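Local coordinates for nitronate monooxygenase family protein (Pseudomonas aeruginosa, PDB 4QIT) that uses FMN and molecular oxygen to oxidise alkyl nitronates, with the toxin propionate 3-nitronate as its best substrate, at residues A[32-37]-A[246-251]. The protein carries 1 engineered substitution. Sequence-based numbering, arbitrary orientation.
With FMN (flavin mononucleotide), chain C.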
ATOM      1  N   PRO A  32      23.389  -8.738  17.281  1.00 13.50           N
ATOM      2  CA  PRO A  32      23.163  -9.819  18.245  1.00 13.51           C
ATOM      3  C   PRO A  32      22.491  -9.347  19.542  1.00 12.02           C
ATOM      4  O   PRO A  32      21.645 -10.077  20.071  1.00 12.46           O
ATOM      5  CB  PRO A  32      24.579 -10.342  18.511  1.00 14.03           C
ATOM      6  CG  PRO A  32      25.285 -10.112  17.210  1.00 17.23           C
ATOM      7  CD  PRO A  32      24.764  -8.762  16.746  1.00 14.30           C
ATOM      8  N   ALA A  33      22.844  -8.163  20.041  1.00 12.15           N
ATOM      9  CA  ALA A  33      22.206  -7.637  21.247  1.00 13.34           C
ATOM     10  C   ALA A  33      20.698  -7.432  21.056  1.00 13.68           C
ATOM     11  O   ALA A  33      19.911  -7.776  21.937  1.00 12.16           O
ATOM     12  CB  ALA A  33      22.872  -6.343  21.693  1.00 13.81           C
ATOM     13  N   LEU A  34      20.302  -6.874  19.913  1.00 12.73           N
ATOM     14  CA  LEU A  34      18.882  -6.642  19.645  1.00 12.21           C
ATOM     15  C   LEU A  34      18.131  -7.969  19.540  1.00 11.38           C
ATOM     16  O   LEU A  34      17.076  -8.146  20.162  1.00 11.75           O
ATOM     17  CB  LEU A  34      18.691  -5.813  18.363  1.00  9.96           C
ATOM     18  CG  LEU A  34      17.228  -5.639  17.954  1.00 10.38           C
ATOM     19  CD1 LEU A  34      16.456  -4.886  19.015  1.00 13.55           C
ATOM     20  CD2 LEU A  34      17.134  -4.917  16.615  1.00 11.79           C
ATOM     21  N   ALA A  35      18.683  -8.898  18.756  1.00 10.99           N
ATOM     22  CA  ALA A  35      18.082 -10.207  18.557  1.00 10.36           C
ATOM     23  C   ALA A  35      17.918 -10.943  19.885  1.00 10.16           C
ATOM     24  O   ALA A  35      16.855 -11.509  20.171  1.00 11.19           O
ATOM     25  CB  ALA A  35      18.923 -11.043  17.572  1.00 11.29           C
ATOM     26  N   ALA A  36      18.967 -10.926  20.705  1.00 12.57           N
ATOM     27  CA  ALA A  36      18.928 -11.674  21.957  1.00 12.57           C
ATOM     28  C   ALA A  36      17.917 -11.080  22.925  1.00 12.71           C
ATOM     29  O   ALA A  36      17.242 -11.813  23.648  1.00 12.53           O
ATOM     30  CB  ALA A  36      20.297 -11.725  22.586  1.00 13.88           C
ATOM     31  N   ALA A  37      17.813  -9.756  22.937  1.00 11.28           N
ATOM     32  CA  ALA A  37      16.853  -9.080  23.803  1.00 10.66           C
ATOM     33  C   ALA A  37      15.418  -9.482  23.462  1.00 12.51           C
ATOM     34  O   ALA A  37      14.615  -9.796  24.349  1.00 13.04           O
ATOM     35  CB  ALA A  37      17.035  -7.571  23.730  1.00 12.67           C
ATOM     36  N   THR A 246      10.731  -1.439  11.593  1.00  7.73           N
ATOM     37  CA  THR A 246      10.802  -0.026  11.967  1.00  8.12           C
ATOM     38  C   THR A 246      10.594   0.188  13.469  1.00  9.20           C
ATOM     39  O   THR A 246      11.283   1.003  14.088  1.00  9.88           O
ATOM     40  CB  THR A 246       9.771   0.785  11.167  1.00  7.73           C
ATOM     41  OG1 THR A 246      10.045   0.617   9.772  1.00  9.84           O
ATOM     42  CG2 THR A 246       9.849   2.268  11.505  1.00  9.92           C
ATOM     43  N   ALA A 247       9.688  -0.585  14.062  1.00  8.05           N
ATOM     44  CA  ALA A 247       9.410  -0.461  15.502  1.00  8.39           C
ATOM     45  C   ALA A 247      10.637  -0.695  16.389  1.00 10.48           C
ATOM     46  O   ALA A 247      10.696  -0.163  17.510  1.00 10.95           O
ATOM     47  CB  ALA A 247       8.292  -1.388  15.909  1.00  8.95           C
ATOM     48  N   PHE A 248      11.610  -1.467  15.900  1.00 10.22           N
ATOM     49  CA  PHE A 248      12.788  -1.813  16.702  1.00  9.01           C
ATOM     50  C   PHE A 248      14.021  -0.975  16.384  1.00  9.98           C
ATOM     51  O   PHE A 248      15.047  -1.109  17.050  1.00 10.71           O
ATOM     52  CB  PHE A 248      13.120  -3.312  16.608  1.00  9.38           C
ATOM     53  CG  PHE A 248      12.127  -4.193  17.319  1.00  9.39           C
ATOM     54  CD1 PHE A 248      12.266  -4.456  18.676  1.00  9.73           C
ATOM     55  CD2 PHE A 248      11.040  -4.717  16.645  1.00 10.84           C
ATOM     56  CE1 PHE A 248      11.355  -5.255  19.349  1.00 11.42           C
ATOM     57  CE2 PHE A 248      10.119  -5.519  17.304  1.00 11.72           C
ATOM     58  CZ  PHE A 248      10.274  -5.779  18.664  1.00 11.73           C
ATOM     59  N   VAL A 249      13.926  -0.100  15.386  1.00 10.16           N
ATOM     60  CA  VAL A 249      15.084   0.690  14.966  1.00 10.70           C
ATOM     61  C   VAL A 249      15.633   1.594  16.074  1.00  9.87           C
ATOM     62  O   VAL A 249      16.850   1.696  16.266  1.00 10.81           O
ATOM     63  CB  VAL A 249      14.777   1.510  13.693  1.00  9.60           C
ATOM     64  CG1 VAL A 249      15.912   2.469  13.388  1.00 12.68           C
ATOM     65  CG2 VAL A 249      14.555   0.559  12.510  1.00 12.94           C
ATOM     66  N   LEU A 250      14.729   2.236  16.807  1.00 10.00           N
ATOM     67  CA  LEU A 250      15.117   3.144  17.888  1.00 10.50           C
ATOM     68  C   LEU A 250      15.553   2.455  19.183  1.00 10.47           C
ATOM     69  O   LEU A 250      15.976   3.129  20.129  1.00 11.74           O
ATOM     70  CB  LEU A 250      13.990   4.133  18.184  1.00  9.84           C
ATOM     71  CG  LEU A 250      13.616   5.075  17.044  1.00 11.87           C
ATOM     72  CD1 LEU A 250      12.462   5.943  17.489  1.00 11.74           C
ATOM     73  CD2 LEU A 250      14.798   5.941  16.631  1.00 14.92           C
ATOM     74  N   CYS A 251      15.448   1.131  19.237  1.00 11.26           N
ATOM     75  CA  CYS A 251      15.913   0.403  20.422  1.00 10.35           C
ATOM     76  C   CYS A 251      17.398   0.676  20.598  1.00 12.69           C
ATOM     77  O   CYS A 251      18.139   0.752  19.621  1.00 10.54           O
ATOM     78  CB  CYS A 251      15.689  -1.102  20.280  1.00 10.83           C
ATOM     79  SG  CYS A 251      13.961  -1.586  20.233  1.00 11.92           S
TER
HETATM   80  N1  FMN C 401      14.442  -7.675   5.307  1.00 26.23           N
HETATM   81  C2  FMN C 401      15.365  -8.660   4.981  1.00 22.75           C
HETATM   82  O2  FMN C 401      14.965  -9.723   4.524  1.00 31.43           O
HETATM   83  N3  FMN C 401      16.714  -8.480   5.190  1.00 21.59           N
HETATM   84  C4  FMN C 401      17.150  -7.277   5.704  1.00 21.28           C
HETATM   85  O4  FMN C 401      18.344  -7.064   5.895  1.00 20.96           O
HETATM   86  C4A FMN C 401      16.235  -6.289   6.018  1.00 27.42           C
HETATM   87  N5  FMN C 401      16.705  -5.105   6.524  1.00 27.68           N
HETATM   88  C5A FMN C 401      15.833  -4.102   6.871  1.00 23.83           C
HETATM   89  C6  FMN C 401      16.355  -2.927   7.393  1.00 22.71           C
HETATM   90  C7  FMN C 401      15.521  -1.894   7.769  1.00 21.93           C
HETATM   91  C7M FMN C 401      16.160  -0.664   8.348  1.00 23.97           C
HETATM   92  C8  FMN C 401      14.142  -2.024   7.598  1.00 21.00           C
HETATM   93  C8M FMN C 401      13.224  -0.900   7.984  1.00 22.62           C
HETATM   94  C9  FMN C 401      13.621  -3.209   7.065  1.00 23.22           C
HETATM   95  C9A FMN C 401      14.465  -4.264   6.700  1.00 24.50           C
HETATM   96  N10 FMN C 401      13.977  -5.461   6.173  1.00 25.57           N
HETATM   97  C10 FMN C 401      14.871  -6.472   5.826  1.00 24.26           C
HETATM   98  C1' FMN C 401      12.498  -5.647   5.948  1.00 23.08           C
HETATM   99  C2' FMN C 401      11.795  -6.328   7.109  1.00 23.73           C
HETATM  100  O2' FMN C 401      12.092  -7.701   7.093  1.00 23.23           O
HETATM  101  C3' FMN C 401      10.284  -6.178   6.999  1.00 20.65           C
HETATM  102  O3' FMN C 401       9.816  -6.462   5.698  1.00 19.08           O
HETATM  103  C4' FMN C 401       9.942  -4.737   7.308  1.00 18.01           C
HETATM  104  O4' FMN C 401      10.809  -4.251   8.317  1.00 20.42           O
HETATM  105  C5' FMN C 401       8.514  -4.677   7.822  1.00 17.85           C
HETATM  106  O5' FMN C 401       8.153  -3.335   7.702  1.00 10.56           O
HETATM  107  P   FMN C 401       8.081  -2.374   8.968  1.00  7.93           P
HETATM  108  O1P FMN C 401       7.900  -3.198  10.215  1.00 10.49           O
HETATM  109  O2P FMN C 401       6.958  -1.416   8.714  1.00  8.78           O
HETATM  110  O3P FMN C 401       9.405  -1.685   9.005  1.00 10.36           O
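One methyl group, CD1 of Leu-34, carries the contact between helix 32-41 and the 246-251 segment, a weakly bonded helical turn with the loop after it. CD1 lies 4.1 Å from CB of Cys-251 and 4.2 Å from CD1 of Phe-248, meeting the ring obliquely. With CG anti to the backbone N (chi1 175°), the leucine extends from its helix towards 246-251. The closely packed part ends there: the rest of 32-37 touches nothing in 246-251, Pro-32, Ala-33 and Ala-37 are partly exposed, and Pro-32 packs instead on helix 54-65. Helix 344-355 closes over the cluster, Ala-344 touching Leu-34 and Cys-251, and Leu-347 touching Phe-248. Thr-246 N donates a hydrogen bond to O3P of the FMN phosphate (2.9 Å, N-H...O 155°), and its OG1 donates a second, notably short one to the same oxygen (2.5 Å) while accepting one from Gly-333 N. The phosphate thus sits at the C-terminal end of strand 241-244, as is usual in FMN-binding TIM barrels. With no directional bond across the contact, the leucine's hold on the turn depends on shape and burial, whereas the polar bonds of Thr-246 fix the flavin phosphate separately.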